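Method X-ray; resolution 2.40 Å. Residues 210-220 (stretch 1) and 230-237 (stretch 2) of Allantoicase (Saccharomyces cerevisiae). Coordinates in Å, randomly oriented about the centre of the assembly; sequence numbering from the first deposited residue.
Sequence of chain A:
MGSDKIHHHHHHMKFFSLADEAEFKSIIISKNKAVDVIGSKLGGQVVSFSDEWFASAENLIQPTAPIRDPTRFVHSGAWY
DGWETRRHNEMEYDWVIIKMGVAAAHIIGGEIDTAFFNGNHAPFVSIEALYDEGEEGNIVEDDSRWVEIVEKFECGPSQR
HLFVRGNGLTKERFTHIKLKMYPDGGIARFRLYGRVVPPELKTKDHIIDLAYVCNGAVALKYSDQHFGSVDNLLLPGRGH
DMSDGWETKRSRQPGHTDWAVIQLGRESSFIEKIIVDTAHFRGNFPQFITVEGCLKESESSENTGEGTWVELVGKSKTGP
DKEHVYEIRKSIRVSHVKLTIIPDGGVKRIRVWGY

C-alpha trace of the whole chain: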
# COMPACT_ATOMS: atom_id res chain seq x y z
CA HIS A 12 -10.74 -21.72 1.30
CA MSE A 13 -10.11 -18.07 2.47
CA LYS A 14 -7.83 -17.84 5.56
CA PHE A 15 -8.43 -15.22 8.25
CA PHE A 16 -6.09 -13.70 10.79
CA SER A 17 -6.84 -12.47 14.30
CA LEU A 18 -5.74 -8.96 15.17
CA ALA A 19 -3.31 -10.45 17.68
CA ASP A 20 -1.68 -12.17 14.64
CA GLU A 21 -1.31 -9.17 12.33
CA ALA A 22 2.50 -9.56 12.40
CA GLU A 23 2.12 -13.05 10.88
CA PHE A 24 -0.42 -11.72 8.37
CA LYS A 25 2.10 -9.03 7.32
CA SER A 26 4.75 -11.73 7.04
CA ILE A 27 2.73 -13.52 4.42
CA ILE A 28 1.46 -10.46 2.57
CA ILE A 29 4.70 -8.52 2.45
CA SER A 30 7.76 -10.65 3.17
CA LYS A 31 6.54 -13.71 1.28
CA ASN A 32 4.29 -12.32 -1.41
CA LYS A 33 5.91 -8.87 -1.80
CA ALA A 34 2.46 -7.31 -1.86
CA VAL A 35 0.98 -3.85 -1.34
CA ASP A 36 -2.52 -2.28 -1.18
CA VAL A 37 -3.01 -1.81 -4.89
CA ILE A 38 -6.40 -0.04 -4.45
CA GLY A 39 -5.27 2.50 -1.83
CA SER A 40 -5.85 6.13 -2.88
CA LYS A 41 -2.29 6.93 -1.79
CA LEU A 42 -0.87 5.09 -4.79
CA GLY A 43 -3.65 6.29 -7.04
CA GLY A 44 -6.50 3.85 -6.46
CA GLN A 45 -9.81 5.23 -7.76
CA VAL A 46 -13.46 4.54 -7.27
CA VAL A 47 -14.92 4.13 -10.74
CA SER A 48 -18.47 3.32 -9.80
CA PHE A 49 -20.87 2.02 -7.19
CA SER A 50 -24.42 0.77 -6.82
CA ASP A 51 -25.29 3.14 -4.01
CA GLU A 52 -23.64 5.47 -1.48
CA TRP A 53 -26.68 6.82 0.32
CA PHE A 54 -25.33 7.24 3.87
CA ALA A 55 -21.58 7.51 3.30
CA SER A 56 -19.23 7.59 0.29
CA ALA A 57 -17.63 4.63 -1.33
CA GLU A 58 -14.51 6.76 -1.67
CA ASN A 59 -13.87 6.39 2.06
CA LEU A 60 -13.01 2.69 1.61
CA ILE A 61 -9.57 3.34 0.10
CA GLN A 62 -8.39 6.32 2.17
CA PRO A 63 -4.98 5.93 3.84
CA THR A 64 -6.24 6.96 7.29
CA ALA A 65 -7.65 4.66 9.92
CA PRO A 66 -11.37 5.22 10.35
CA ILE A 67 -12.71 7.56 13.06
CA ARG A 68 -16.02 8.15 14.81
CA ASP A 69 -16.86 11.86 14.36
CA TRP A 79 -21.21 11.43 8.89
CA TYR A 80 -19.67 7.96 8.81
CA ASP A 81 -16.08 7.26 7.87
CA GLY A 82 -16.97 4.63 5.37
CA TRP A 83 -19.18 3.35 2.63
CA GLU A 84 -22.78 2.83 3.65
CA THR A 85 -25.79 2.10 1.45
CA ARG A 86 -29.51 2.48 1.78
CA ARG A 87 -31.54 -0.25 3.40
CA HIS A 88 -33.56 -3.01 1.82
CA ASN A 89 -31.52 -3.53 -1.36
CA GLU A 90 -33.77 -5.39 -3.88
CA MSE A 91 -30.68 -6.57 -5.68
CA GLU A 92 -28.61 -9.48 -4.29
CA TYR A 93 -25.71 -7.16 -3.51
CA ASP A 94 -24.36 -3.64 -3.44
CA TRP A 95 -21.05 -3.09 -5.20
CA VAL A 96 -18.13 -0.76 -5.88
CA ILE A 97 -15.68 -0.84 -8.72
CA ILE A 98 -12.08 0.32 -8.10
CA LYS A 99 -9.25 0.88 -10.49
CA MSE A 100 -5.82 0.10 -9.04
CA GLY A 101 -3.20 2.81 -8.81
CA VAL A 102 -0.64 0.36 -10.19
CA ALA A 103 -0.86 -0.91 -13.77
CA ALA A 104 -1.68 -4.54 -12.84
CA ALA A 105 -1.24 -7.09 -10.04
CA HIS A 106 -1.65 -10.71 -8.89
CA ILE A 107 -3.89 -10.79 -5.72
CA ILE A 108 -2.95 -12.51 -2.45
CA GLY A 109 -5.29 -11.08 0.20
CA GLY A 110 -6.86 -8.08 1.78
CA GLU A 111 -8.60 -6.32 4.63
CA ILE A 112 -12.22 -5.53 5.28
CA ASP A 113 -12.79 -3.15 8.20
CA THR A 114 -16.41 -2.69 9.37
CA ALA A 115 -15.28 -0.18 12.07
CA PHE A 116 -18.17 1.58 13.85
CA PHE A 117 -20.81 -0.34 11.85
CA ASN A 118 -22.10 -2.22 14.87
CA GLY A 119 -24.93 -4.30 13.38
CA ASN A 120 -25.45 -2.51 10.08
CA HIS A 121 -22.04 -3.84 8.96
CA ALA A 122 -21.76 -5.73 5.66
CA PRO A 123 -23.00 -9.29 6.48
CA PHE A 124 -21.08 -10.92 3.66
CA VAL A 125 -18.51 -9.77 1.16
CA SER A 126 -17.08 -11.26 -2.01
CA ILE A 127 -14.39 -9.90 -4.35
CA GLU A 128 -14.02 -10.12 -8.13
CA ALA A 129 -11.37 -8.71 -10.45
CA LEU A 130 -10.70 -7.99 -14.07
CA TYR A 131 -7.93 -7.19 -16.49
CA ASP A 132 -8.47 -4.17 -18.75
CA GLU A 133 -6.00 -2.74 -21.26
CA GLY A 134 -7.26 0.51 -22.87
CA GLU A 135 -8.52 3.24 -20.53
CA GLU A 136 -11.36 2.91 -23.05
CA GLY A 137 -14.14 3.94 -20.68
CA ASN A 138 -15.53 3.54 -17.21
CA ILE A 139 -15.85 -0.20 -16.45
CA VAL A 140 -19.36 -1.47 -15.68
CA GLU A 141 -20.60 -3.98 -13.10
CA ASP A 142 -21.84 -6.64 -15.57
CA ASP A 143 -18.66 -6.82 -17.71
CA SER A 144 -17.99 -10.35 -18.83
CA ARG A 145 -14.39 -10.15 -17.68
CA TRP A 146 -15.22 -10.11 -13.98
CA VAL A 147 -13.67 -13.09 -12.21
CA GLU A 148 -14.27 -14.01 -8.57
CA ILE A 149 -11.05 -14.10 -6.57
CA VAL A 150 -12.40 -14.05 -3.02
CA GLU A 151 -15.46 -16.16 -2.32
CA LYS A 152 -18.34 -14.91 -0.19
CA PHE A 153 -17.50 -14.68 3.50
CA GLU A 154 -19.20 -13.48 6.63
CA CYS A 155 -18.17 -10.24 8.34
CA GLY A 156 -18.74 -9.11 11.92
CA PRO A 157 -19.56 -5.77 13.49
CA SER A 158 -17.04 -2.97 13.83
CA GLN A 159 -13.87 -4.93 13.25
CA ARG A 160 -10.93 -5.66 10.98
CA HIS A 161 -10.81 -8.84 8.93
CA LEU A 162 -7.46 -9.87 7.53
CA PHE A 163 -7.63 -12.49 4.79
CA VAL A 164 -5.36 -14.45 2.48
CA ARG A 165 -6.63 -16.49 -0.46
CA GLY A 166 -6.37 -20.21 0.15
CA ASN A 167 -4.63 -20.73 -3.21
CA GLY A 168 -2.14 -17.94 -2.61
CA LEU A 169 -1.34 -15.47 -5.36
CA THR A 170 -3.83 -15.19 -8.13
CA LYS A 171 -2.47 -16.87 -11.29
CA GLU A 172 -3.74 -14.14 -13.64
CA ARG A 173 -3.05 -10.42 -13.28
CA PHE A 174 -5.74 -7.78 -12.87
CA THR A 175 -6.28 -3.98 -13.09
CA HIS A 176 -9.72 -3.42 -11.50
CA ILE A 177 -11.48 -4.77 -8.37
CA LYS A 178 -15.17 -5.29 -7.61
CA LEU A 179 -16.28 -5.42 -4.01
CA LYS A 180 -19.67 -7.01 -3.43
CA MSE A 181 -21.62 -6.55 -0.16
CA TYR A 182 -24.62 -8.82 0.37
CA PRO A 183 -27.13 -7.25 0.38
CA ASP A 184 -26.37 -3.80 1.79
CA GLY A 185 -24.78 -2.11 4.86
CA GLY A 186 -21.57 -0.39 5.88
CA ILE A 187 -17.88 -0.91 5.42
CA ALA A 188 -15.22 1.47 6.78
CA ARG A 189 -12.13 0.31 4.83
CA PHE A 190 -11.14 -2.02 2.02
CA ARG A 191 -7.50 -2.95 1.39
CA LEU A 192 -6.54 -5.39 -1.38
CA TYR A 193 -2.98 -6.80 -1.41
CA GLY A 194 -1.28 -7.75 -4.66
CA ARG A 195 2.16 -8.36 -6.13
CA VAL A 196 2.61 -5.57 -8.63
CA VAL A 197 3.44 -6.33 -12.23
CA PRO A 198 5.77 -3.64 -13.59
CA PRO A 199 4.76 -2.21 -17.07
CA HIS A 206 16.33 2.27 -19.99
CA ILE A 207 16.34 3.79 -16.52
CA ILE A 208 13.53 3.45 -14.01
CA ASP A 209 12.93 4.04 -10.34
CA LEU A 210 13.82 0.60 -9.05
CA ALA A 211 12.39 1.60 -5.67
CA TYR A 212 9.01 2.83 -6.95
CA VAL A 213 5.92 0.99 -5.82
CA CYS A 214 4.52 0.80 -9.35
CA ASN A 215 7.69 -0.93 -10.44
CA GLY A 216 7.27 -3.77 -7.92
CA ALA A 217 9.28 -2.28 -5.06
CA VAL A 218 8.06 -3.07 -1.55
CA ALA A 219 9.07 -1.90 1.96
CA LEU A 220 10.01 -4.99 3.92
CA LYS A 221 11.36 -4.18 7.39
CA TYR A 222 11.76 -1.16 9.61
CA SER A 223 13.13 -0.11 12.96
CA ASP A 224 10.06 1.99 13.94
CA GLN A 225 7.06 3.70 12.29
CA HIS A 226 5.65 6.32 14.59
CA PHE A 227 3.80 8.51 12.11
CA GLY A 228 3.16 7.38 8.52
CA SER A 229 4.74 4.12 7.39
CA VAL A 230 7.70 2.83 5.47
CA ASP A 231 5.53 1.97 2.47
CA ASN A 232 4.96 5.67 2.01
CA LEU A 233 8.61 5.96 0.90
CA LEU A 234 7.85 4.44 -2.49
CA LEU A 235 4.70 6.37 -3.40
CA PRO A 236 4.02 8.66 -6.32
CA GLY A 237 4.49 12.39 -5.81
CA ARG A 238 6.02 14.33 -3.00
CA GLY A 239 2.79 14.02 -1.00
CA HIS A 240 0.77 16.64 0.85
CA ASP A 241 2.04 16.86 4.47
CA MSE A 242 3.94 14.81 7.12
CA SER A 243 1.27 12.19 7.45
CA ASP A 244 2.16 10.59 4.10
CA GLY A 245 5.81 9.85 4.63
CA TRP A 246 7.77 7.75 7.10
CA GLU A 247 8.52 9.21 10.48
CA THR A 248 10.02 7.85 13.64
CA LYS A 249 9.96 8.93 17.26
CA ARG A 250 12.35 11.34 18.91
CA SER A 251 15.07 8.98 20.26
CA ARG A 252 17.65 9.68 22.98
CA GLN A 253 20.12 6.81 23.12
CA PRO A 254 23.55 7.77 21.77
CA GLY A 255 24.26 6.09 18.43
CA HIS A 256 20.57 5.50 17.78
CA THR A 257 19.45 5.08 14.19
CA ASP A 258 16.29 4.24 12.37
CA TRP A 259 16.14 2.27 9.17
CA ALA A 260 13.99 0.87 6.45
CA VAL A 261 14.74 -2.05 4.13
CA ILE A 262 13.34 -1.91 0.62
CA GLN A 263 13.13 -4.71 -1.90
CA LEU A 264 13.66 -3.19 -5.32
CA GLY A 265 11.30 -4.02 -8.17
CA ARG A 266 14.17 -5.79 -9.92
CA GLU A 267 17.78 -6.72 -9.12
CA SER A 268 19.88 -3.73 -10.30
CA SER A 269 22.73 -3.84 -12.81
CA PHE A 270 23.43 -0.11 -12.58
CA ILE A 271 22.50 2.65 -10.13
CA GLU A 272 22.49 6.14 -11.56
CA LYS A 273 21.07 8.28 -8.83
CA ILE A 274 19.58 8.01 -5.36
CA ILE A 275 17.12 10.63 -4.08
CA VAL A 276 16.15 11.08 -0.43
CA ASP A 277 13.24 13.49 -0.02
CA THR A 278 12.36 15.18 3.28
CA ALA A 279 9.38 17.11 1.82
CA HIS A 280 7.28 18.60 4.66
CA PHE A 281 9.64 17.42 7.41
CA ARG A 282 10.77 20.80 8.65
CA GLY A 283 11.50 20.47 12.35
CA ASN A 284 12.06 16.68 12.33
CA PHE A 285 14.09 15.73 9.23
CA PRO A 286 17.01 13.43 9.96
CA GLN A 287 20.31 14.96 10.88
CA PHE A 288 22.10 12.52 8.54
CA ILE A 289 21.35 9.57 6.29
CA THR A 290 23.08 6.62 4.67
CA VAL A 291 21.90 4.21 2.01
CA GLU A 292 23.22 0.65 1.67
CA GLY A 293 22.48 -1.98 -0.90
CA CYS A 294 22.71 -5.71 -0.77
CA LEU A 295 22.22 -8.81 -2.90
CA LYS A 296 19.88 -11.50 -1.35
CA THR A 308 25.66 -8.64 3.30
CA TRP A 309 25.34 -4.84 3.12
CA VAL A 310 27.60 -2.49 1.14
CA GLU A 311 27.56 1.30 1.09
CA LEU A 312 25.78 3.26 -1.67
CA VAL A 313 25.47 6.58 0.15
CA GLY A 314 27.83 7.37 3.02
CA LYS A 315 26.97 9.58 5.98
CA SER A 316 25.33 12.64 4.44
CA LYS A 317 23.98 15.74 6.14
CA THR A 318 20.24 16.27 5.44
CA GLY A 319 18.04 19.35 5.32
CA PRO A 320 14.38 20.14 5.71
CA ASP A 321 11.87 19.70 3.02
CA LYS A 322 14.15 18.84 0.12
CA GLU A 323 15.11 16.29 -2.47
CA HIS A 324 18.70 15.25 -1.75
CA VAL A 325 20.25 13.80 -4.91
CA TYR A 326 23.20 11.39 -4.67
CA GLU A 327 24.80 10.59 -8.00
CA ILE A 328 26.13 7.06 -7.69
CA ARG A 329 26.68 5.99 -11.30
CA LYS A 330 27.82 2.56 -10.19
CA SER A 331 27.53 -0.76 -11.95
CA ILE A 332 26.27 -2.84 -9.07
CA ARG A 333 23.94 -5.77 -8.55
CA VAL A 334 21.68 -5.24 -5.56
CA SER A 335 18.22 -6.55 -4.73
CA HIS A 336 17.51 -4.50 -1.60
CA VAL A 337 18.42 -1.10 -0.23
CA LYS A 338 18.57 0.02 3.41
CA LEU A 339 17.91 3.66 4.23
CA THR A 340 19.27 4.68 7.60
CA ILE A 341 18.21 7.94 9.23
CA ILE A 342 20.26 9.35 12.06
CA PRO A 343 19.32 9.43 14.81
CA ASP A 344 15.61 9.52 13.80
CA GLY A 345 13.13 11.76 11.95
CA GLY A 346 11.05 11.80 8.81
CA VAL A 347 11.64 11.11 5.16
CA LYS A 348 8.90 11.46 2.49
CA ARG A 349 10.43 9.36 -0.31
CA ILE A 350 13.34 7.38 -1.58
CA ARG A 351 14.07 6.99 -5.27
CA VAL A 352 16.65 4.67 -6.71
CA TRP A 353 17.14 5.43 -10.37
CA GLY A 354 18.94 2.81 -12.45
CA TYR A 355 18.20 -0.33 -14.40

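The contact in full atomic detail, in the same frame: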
# COMPACT_ATOMS: atom_id res chain seq x y z
N LEU A 210 13.82 1.97 -9.50
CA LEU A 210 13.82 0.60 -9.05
C LEU A 210 13.13 0.47 -7.71
O LEU A 210 12.71 -0.62 -7.35
CB LEU A 210 15.25 0.06 -8.93
CG LEU A 210 16.02 0.04 -10.26
CD1 LEU A 210 17.48 -0.21 -10.03
CD2 LEU A 210 15.42 -1.00 -11.22
N ALA A 211 13.02 1.58 -6.99
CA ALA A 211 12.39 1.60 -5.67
C ALA A 211 10.93 2.06 -5.68
O ALA A 211 10.29 2.14 -4.63
CB ALA A 211 13.20 2.47 -4.76
N TYR A 212 10.39 2.36 -6.85
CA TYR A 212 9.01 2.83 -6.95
C TYR A 212 8.00 1.69 -6.78
O TYR A 212 8.18 0.59 -7.31
CB TYR A 212 8.83 3.48 -8.33
CG TYR A 212 7.60 4.30 -8.58
CD1 TYR A 212 7.06 5.13 -7.61
CD2 TYR A 212 7.03 4.30 -9.86
CE1 TYR A 212 5.95 5.94 -7.91
CE2 TYR A 212 5.94 5.09 -10.16
CZ TYR A 212 5.41 5.91 -9.19
OH TYR A 212 4.31 6.67 -9.50
N VAL A 213 6.90 1.99 -6.11
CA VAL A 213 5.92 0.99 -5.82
C VAL A 213 5.30 0.40 -7.09
O VAL A 213 5.03 -0.82 -7.15
CB VAL A 213 4.82 1.50 -4.82
CG1 VAL A 213 3.96 2.63 -5.39
CG2 VAL A 213 3.92 0.32 -4.37
N CYS A 214 5.10 1.25 -8.10
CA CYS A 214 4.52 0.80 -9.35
C CYS A 214 5.48 -0.03 -10.19
O CYS A 214 5.09 -0.58 -11.20
CB CYS A 214 4.11 1.97 -10.21
SG CYS A 214 2.95 3.08 -9.40
N ASN A 215 6.74 -0.08 -9.77
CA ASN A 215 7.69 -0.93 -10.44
C ASN A 215 7.98 -2.23 -9.68
O ASN A 215 8.91 -2.93 -9.99
CB ASN A 215 8.99 -0.14 -10.70
CG ASN A 215 8.83 0.88 -11.81
OD1 ASN A 215 8.01 0.71 -12.71
ND2 ASN A 215 9.62 1.95 -11.74
N GLY A 216 7.15 -2.53 -8.69
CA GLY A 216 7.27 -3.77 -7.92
C GLY A 216 8.13 -3.67 -6.68
O GLY A 216 8.47 -4.68 -6.09
N ALA A 217 8.52 -2.46 -6.28
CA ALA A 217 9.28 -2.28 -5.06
C ALA A 217 8.34 -2.33 -3.87
O ALA A 217 7.19 -1.92 -3.96
CB ALA A 217 10.01 -0.97 -5.08
N VAL A 218 8.85 -2.84 -2.75
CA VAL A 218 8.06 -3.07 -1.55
C VAL A 218 8.94 -2.86 -0.29
O VAL A 218 10.08 -3.30 -0.22
CB VAL A 218 7.38 -4.48 -1.60
CG1 VAL A 218 8.37 -5.56 -1.45
CG2 VAL A 218 6.34 -4.64 -0.53
N ALA A 219 8.39 -2.13 0.69
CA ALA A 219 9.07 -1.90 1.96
C ALA A 219 8.90 -3.14 2.83
O ALA A 219 7.79 -3.58 3.10
CB ALA A 219 8.48 -0.67 2.65
N LEU A 220 10.01 -3.70 3.27
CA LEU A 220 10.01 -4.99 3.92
C LEU A 220 10.11 -4.96 5.43
O LEU A 220 9.43 -5.73 6.09
CB LEU A 220 11.16 -5.87 3.37
CG LEU A 220 10.84 -6.49 2.01
CD1 LEU A 220 11.93 -7.46 1.67
CD2 LEU A 220 9.47 -7.20 1.99
N VAL A 230 6.58 2.97 6.39
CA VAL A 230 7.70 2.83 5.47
C VAL A 230 7.22 2.68 4.02
O VAL A 230 7.93 3.06 3.10
CB VAL A 230 8.67 1.65 5.86
CG1 VAL A 230 9.60 2.08 6.98
CG2 VAL A 230 7.91 0.34 6.21
N ASP A 231 6.05 2.11 3.82
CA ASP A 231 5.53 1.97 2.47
C ASP A 231 5.25 3.30 1.79
O ASP A 231 5.21 3.37 0.57
CB ASP A 231 4.31 1.04 2.41
CG ASP A 231 3.17 1.53 3.22
OD1 ASP A 231 3.37 1.64 4.46
OD2 ASP A 231 2.05 1.80 2.72
N ASN A 232 5.14 4.36 2.57
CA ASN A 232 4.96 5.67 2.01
C ASN A 232 6.20 6.15 1.28
O ASN A 232 6.11 7.10 0.50
CB ASN A 232 4.57 6.69 3.10
CG ASN A 232 3.16 6.48 3.63
OD1 ASN A 232 2.34 5.80 2.98
ND2 ASN A 232 2.85 7.07 4.81
N LEU A 233 7.35 5.54 1.53
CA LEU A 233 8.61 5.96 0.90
C LEU A 233 8.65 5.80 -0.62
O LEU A 233 9.46 6.41 -1.29
CB LEU A 233 9.77 5.16 1.47
CG LEU A 233 10.16 5.49 2.92
CD1 LEU A 233 11.15 4.44 3.39
CD2 LEU A 233 10.74 6.92 3.06
N LEU A 234 7.78 4.92 -1.14
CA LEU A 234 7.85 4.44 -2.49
C LEU A 234 6.68 4.97 -3.31
O LEU A 234 6.45 4.54 -4.44
CB LEU A 234 7.84 2.91 -2.45
CG LEU A 234 8.69 2.25 -1.35
CD1 LEU A 234 8.52 0.76 -1.33
CD2 LEU A 234 10.19 2.56 -1.49
N LEU A 235 5.94 5.92 -2.76
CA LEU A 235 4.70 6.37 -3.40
C LEU A 235 4.93 7.39 -4.51
O LEU A 235 5.95 8.05 -4.57
CB LEU A 235 3.75 6.97 -2.35
CG LEU A 235 3.24 5.99 -1.29
CD1 LEU A 235 2.36 6.77 -0.33
CD2 LEU A 235 2.48 4.84 -1.92
N PRO A 236 3.94 7.58 -5.36
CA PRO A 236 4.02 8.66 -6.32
C PRO A 236 3.96 10.02 -5.62
O PRO A 236 3.37 10.13 -4.52
CB PRO A 236 2.77 8.47 -7.22
CG PRO A 236 2.10 7.19 -6.80
CD PRO A 236 2.67 6.85 -5.42
N GLY A 237 4.56 11.02 -6.27
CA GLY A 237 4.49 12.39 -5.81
C GLY A 237 5.36 12.67 -4.61
O GLY A 237 6.03 11.79 -4.06

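Stretch 2 opens with a 3-10 segment from Val 230. Val 230 directs its CA-to-CB bond toward stretch 1. Val 230 CG2 lies 3.7 Å from CB of Ala 219, an apolar contact with the strand that starts at Val 218. Asp 231 takes part mainly through its backbone: its N is 3.9 Å from CB of Ala 219. The Asp 231 carboxylate makes its hydrogen bonds outside this contact. The Asn 232 CA-to-CB bond points away, and the residue touches nothing in stretch 1.

Leu 234 is the centre of the interface and has the largest area covered by the other stretch. Its CA-to-CB bond points toward stretch 1, with chi1 in m and chi2 in t. CD2 of Leu 234 sits 3.2 Å from O of Ala 211, a tight approach, and 4.4 Å from CB of Ala 211. CD1 of Leu 234 packs 3.5 Å from N of Ala 219, 4.2 Å from CB of Ala 219 and 4.4 Å from CB of Ala 217. The small alanine side chains thus line the leucine. The backbone adds the one hydrogen bond between the stretches: N of Val 213 donates to O of Leu 234 at 3.1 Å, with an angle of 159° at the hydrogen. CB of Val 213 meets CB of Leu 234 at 4.1 Å.

The Leu 235 CA-to-CB bond points away, yet its CD2 is 4.4 Å from CG1 of Val 213. C of Leu 235 is 3.8 Å from CE1 of Tyr 212, at the ring edge. The tyrosine CA-to-CB bond points away, but the end of the side chain comes back to stretch 2. There, OH of Tyr 212 lies 3.3 Å from CB of Pro 236. CD of Pro 236 is also 4.4 Å from CG1 of Val 213.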